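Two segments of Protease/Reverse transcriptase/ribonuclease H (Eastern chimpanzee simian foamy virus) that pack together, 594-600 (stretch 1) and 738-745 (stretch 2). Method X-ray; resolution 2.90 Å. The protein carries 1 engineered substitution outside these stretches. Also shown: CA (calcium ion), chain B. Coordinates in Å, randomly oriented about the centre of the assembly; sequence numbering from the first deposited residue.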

ATOM      1  N   THR A 594      23.152 -17.740  18.608  1.00126.07           N
ATOM      2  CA  THR A 594      24.299 -16.933  18.990  1.00130.52           C
ATOM      3  C   THR A 594      24.762 -17.308  20.390  1.00133.00           C
ATOM      4  O   THR A 594      24.028 -17.925  21.169  1.00135.33           O
ATOM      5  CB  THR A 594      23.989 -15.427  18.947  1.00135.11           C
ATOM      6  OG1 THR A 594      22.943 -15.123  19.880  1.00147.18           O
ATOM      7  CG2 THR A 594      23.564 -15.008  17.549  1.00122.77           C
ATOM      8  N   ASP A 595      25.994 -16.915  20.692  1.00121.87           N
ATOM      9  CA  ASP A 595      26.610 -17.153  21.992  1.00116.55           C
ATOM     10  C   ASP A 595      27.910 -16.361  22.050  1.00114.00           C
ATOM     11  O   ASP A 595      28.363 -15.805  21.046  1.00113.27           O
ATOM     12  CB  ASP A 595      26.862 -18.646  22.227  1.00116.01           C
ATOM     13  CG  ASP A 595      27.222 -18.959  23.664  1.00115.61           C
ATOM     14  OD1 ASP A 595      28.420 -18.867  24.007  1.00113.87           O
ATOM     15  OD2 ASP A 595      26.312 -19.289  24.449  1.00117.92           O
ATOM     16  N   GLY A 596      28.501 -16.317  23.241  1.00113.26           N
ATOM     17  CA  GLY A 596      29.759 -15.629  23.451  1.00111.90           C
ATOM     18  C   GLY A 596      30.412 -15.976  24.772  1.00115.88           C
ATOM     19  O   GLY A 596      29.748 -16.032  25.813  1.00130.86           O
ATOM     20  N   SER A 597      31.719 -16.203  24.741  1.00109.52           N
ATOM     21  CA  SER A 597      32.470 -16.613  25.911  1.00115.01           C
ATOM     22  C   SER A 597      33.625 -15.652  26.135  1.00111.10           C
ATOM     23  O   SER A 597      33.976 -14.853  25.263  1.00108.41           O
ATOM     24  CB  SER A 597      32.979 -18.053  25.762  1.00108.24           C
ATOM     25  OG  SER A 597      31.927 -18.926  25.399  1.00108.13           O
ATOM     26  N   ALA A 598      34.212 -15.739  27.329  1.00116.72           N
ATOM     27  CA  ALA A 598      35.345 -14.874  27.679  1.00113.57           C
ATOM     28  C   ALA A 598      36.087 -15.524  28.854  1.00119.10           C
ATOM     29  O   ALA A 598      35.705 -15.352  30.010  1.00135.07           O
ATOM     30  CB  ALA A 598      34.900 -13.468  28.014  1.00126.88           C
ATOM     31  N   ILE A 599      37.147 -16.262  28.528  1.00112.34           N
ATOM     32  CA  ILE A 599      38.025 -16.844  29.533  1.00112.05           C
ATOM     33  C   ILE A 599      39.019 -15.775  29.965  1.00112.43           C
ATOM     34  O   ILE A 599      38.992 -14.647  29.462  1.00112.04           O
ATOM     35  CB  ILE A 599      38.752 -18.095  29.004  1.00112.52           C
ATOM     36  CG1 ILE A 599      39.517 -17.762  27.719  1.00117.13           C
ATOM     37  CG2 ILE A 599      37.772 -19.233  28.773  1.00112.17           C
ATOM     38  CD1 ILE A 599      40.220 -18.945  27.088  1.00141.23           C
ATOM     39  N   LYS A 600      39.899 -16.121  30.899  1.00113.59           N
ATOM     40  CA  LYS A 600      40.911 -15.182  31.365  1.00114.79           C
ATOM     41  C   LYS A 600      42.032 -15.088  30.339  1.00115.32           C
ATOM     42  O   LYS A 600      42.505 -16.111  29.834  1.00115.50           O
ATOM     43  CB  LYS A 600      41.455 -15.619  32.719  1.00115.83           C
ATOM     44  CG  LYS A 600      40.384 -15.749  33.786  1.00116.85           C
ATOM     45  CD  LYS A 600      40.964 -16.167  35.123  1.00119.47           C
ATOM     46  CE  LYS A 600      39.878 -16.239  36.187  1.00143.77           C
ATOM     47  NZ  LYS A 600      40.417 -16.626  37.520  1.00132.22           N
ATOM     48  N   LEU A 738      30.876 -22.882  19.040  1.00111.07           N
ATOM     49  CA  LEU A 738      31.625 -21.967  18.190  1.00109.77           C
ATOM     50  C   LEU A 738      32.101 -20.748  18.966  1.00108.57           C
ATOM     51  O   LEU A 738      33.237 -20.297  18.788  1.00115.09           O
ATOM     52  CB  LEU A 738      30.775 -21.543  16.994  1.00112.03           C
ATOM     53  CG  LEU A 738      30.384 -22.666  16.035  1.00124.41           C
ATOM     54  CD1 LEU A 738      29.520 -22.115  14.918  1.00136.93           C
ATOM     55  CD2 LEU A 738      31.616 -23.355  15.470  1.00129.04           C
ATOM     56  N   ALA A 739      31.248 -20.196  19.832  1.00109.31           N
ATOM     57  CA  ALA A 739      31.664 -19.059  20.644  1.00108.53           C
ATOM     58  C   ALA A 739      32.834 -19.429  21.543  1.00107.14           C
ATOM     59  O   ALA A 739      33.758 -18.628  21.732  1.00106.51           O
ATOM     60  CB  ALA A 739      30.490 -18.546  21.477  1.00113.24           C
ATOM     61  N   THR A 740      32.817 -20.643  22.092  1.00111.57           N
ATOM     62  CA  THR A 740      33.917 -21.081  22.941  1.00116.43           C
ATOM     63  C   THR A 740      35.203 -21.234  22.137  1.00112.22           C
ATOM     64  O   THR A 740      36.282 -20.853  22.605  1.00114.63           O
ATOM     65  CB  THR A 740      33.549 -22.390  23.642  1.00118.92           C
ATOM     66  OG1 THR A 740      32.295 -22.232  24.322  1.00110.19           O
ATOM     67  CG2 THR A 740      34.613 -22.775  24.657  1.00122.04           C
ATOM     68  N   GLN A 741      35.103 -21.774  20.917  1.00110.03           N
ATOM     69  CA  GLN A 741      36.290 -21.944  20.082  1.00103.26           C
ATOM     70  C   GLN A 741      36.959 -20.608  19.790  1.00103.46           C
ATOM     71  O   GLN A 741      38.188 -20.493  19.876  1.00102.78           O
ATOM     72  CB  GLN A 741      35.922 -22.649  18.777  1.00102.54           C
ATOM     73  CG  GLN A 741      35.514 -24.095  18.950  1.00102.13           C
ATOM     74  CD  GLN A 741      35.283 -24.792  17.629  1.00101.68           C
ATOM     75  OE1 GLN A 741      35.384 -24.182  16.564  1.00101.49           O
ATOM     76  NE2 GLN A 741      34.975 -26.081  17.690  1.00102.31           N
ATOM     77  N   GLY A 742      36.172 -19.593  19.437  1.00104.14           N
ATOM     78  CA  GLY A 742      36.741 -18.279  19.198  1.00103.63           C
ATOM     79  C   GLY A 742      37.322 -17.648  20.445  1.00103.96           C
ATOM     80  O   GLY A 742      38.295 -16.895  20.365  1.00103.69           O
ATOM     81  N   SER A 743      36.744 -17.943  21.613  1.00108.72           N
ATOM     82  CA  SER A 743      37.261 -17.361  22.846  1.00117.24           C
ATOM     83  C   SER A 743      38.605 -17.963  23.233  1.00110.97           C
ATOM     84  O   SER A 743      39.371 -17.338  23.978  1.00105.87           O
ATOM     85  CB  SER A 743      36.251 -17.546  23.979  1.00116.42           C
ATOM     86  OG  SER A 743      36.717 -16.941  25.175  1.00111.47           O
ATOM     87  N   TYR A 744      38.910 -19.169  22.745  1.00118.71           N
ATOM     88  CA  TYR A 744      40.181 -19.816  23.038  1.00113.75           C
ATOM     89  C   TYR A 744      41.289 -19.408  22.077  1.00118.73           C
ATOM     90  O   TYR A 744      42.466 -19.644  22.381  1.00126.61           O
ATOM     91  CB  TYR A 744      40.014 -21.338  23.009  1.00103.64           C
ATOM     92  N   VAL A 745      40.949 -18.800  20.943  1.00115.66           N
ATOM     93  CA  VAL A 745      41.932 -18.382  19.949  1.00101.71           C
ATOM     94  C   VAL A 745      42.389 -16.962  20.263  1.00102.35           C
ATOM     95  O   VAL A 745      41.564 -16.062  20.454  1.00117.52           O
ATOM     96  CB  VAL A 745      41.346 -18.477  18.528  1.00100.15           C
ATOM     97  CG1 VAL A 745      42.358 -17.998  17.499  1.00 99.94           C
ATOM     98  CG2 VAL A 745      40.908 -19.907  18.225  1.00 99.47           C
TER
HETATM   99 CA    CA B 801      28.233 -16.735  26.148  1.00138.42          CA

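The contact joins the end of a β-strand, residues 594-597, and the loop that follows it to a helix that runs through stretch 2 and begins earlier in the chain. The two axes run in roughly the same direction, 31° apart, and approach to 6.5 Å. So close an approach calls for small side chains between the backbones, and the residues that cover the most surface, Ser-743, Ala-739 and Ser-597, are all small.

Ala-739 points its methyl group toward the strand where the two backbones come nearest, its CA lying 4.8 Å from the CA of Gly-596. Its CB lies 3.5 Å from the backbone N of Gly-596 and 3.3 Å from OD1 of Asp-595, so the methyl fills the space beside the strand by van der Waals contact alone. Alanine suits a buried site of this kind, having enough side chain to pack and no polar group to satisfy. Gly-596 contributes backbone only, and its carbonyl is turned to another task: its O atom lies 1.7 Å from the calcium ion CA, which also has a ligand elsewhere in the structure. That distance is short for calcium and oxygen, and at 2.90 Å resolution it should be read with caution.

One helical turn on from Ala-739, Ser-743 also points toward stretch 1, and it covers the most surface of any residue here. The spacing of four residues places both on the same side of the helix, and the backbone bond from Ser-743 N to Ala-739 O, 3.1 Å, is part of that turn. With chi1 in the t rotamer, its hydroxyl meets the backbone just where the strand gives way to loop. Ile-599 N donates a weak hydrogen bond to Ser-743 OG, 3.4 Å long with an angle of 154° at the hydrogen. Serine is well fitted to this place, since its short side chain packs closely while its oxygen can accept from a backbone NH no longer engaged in regular strand structure.

Ser-597 answers from the strand. Its CB packs 3.8 Å from the CB of Ser-743, and its OG, in the m rotamer, donates a weak hydrogen bond to Thr-740 OG1 at 3.5 Å. The same OG lies 4.2 Å from Ala-739 CB, so the small side chain lies close to Ala-739, Thr-740 and Ser-743.

At the exposed margin, Ile-599 extends its CD1 to 4.1 Å from Tyr-744 CA, adding apolar cover; the tyrosine ring is not modelled, so its part in the contact cannot be judged.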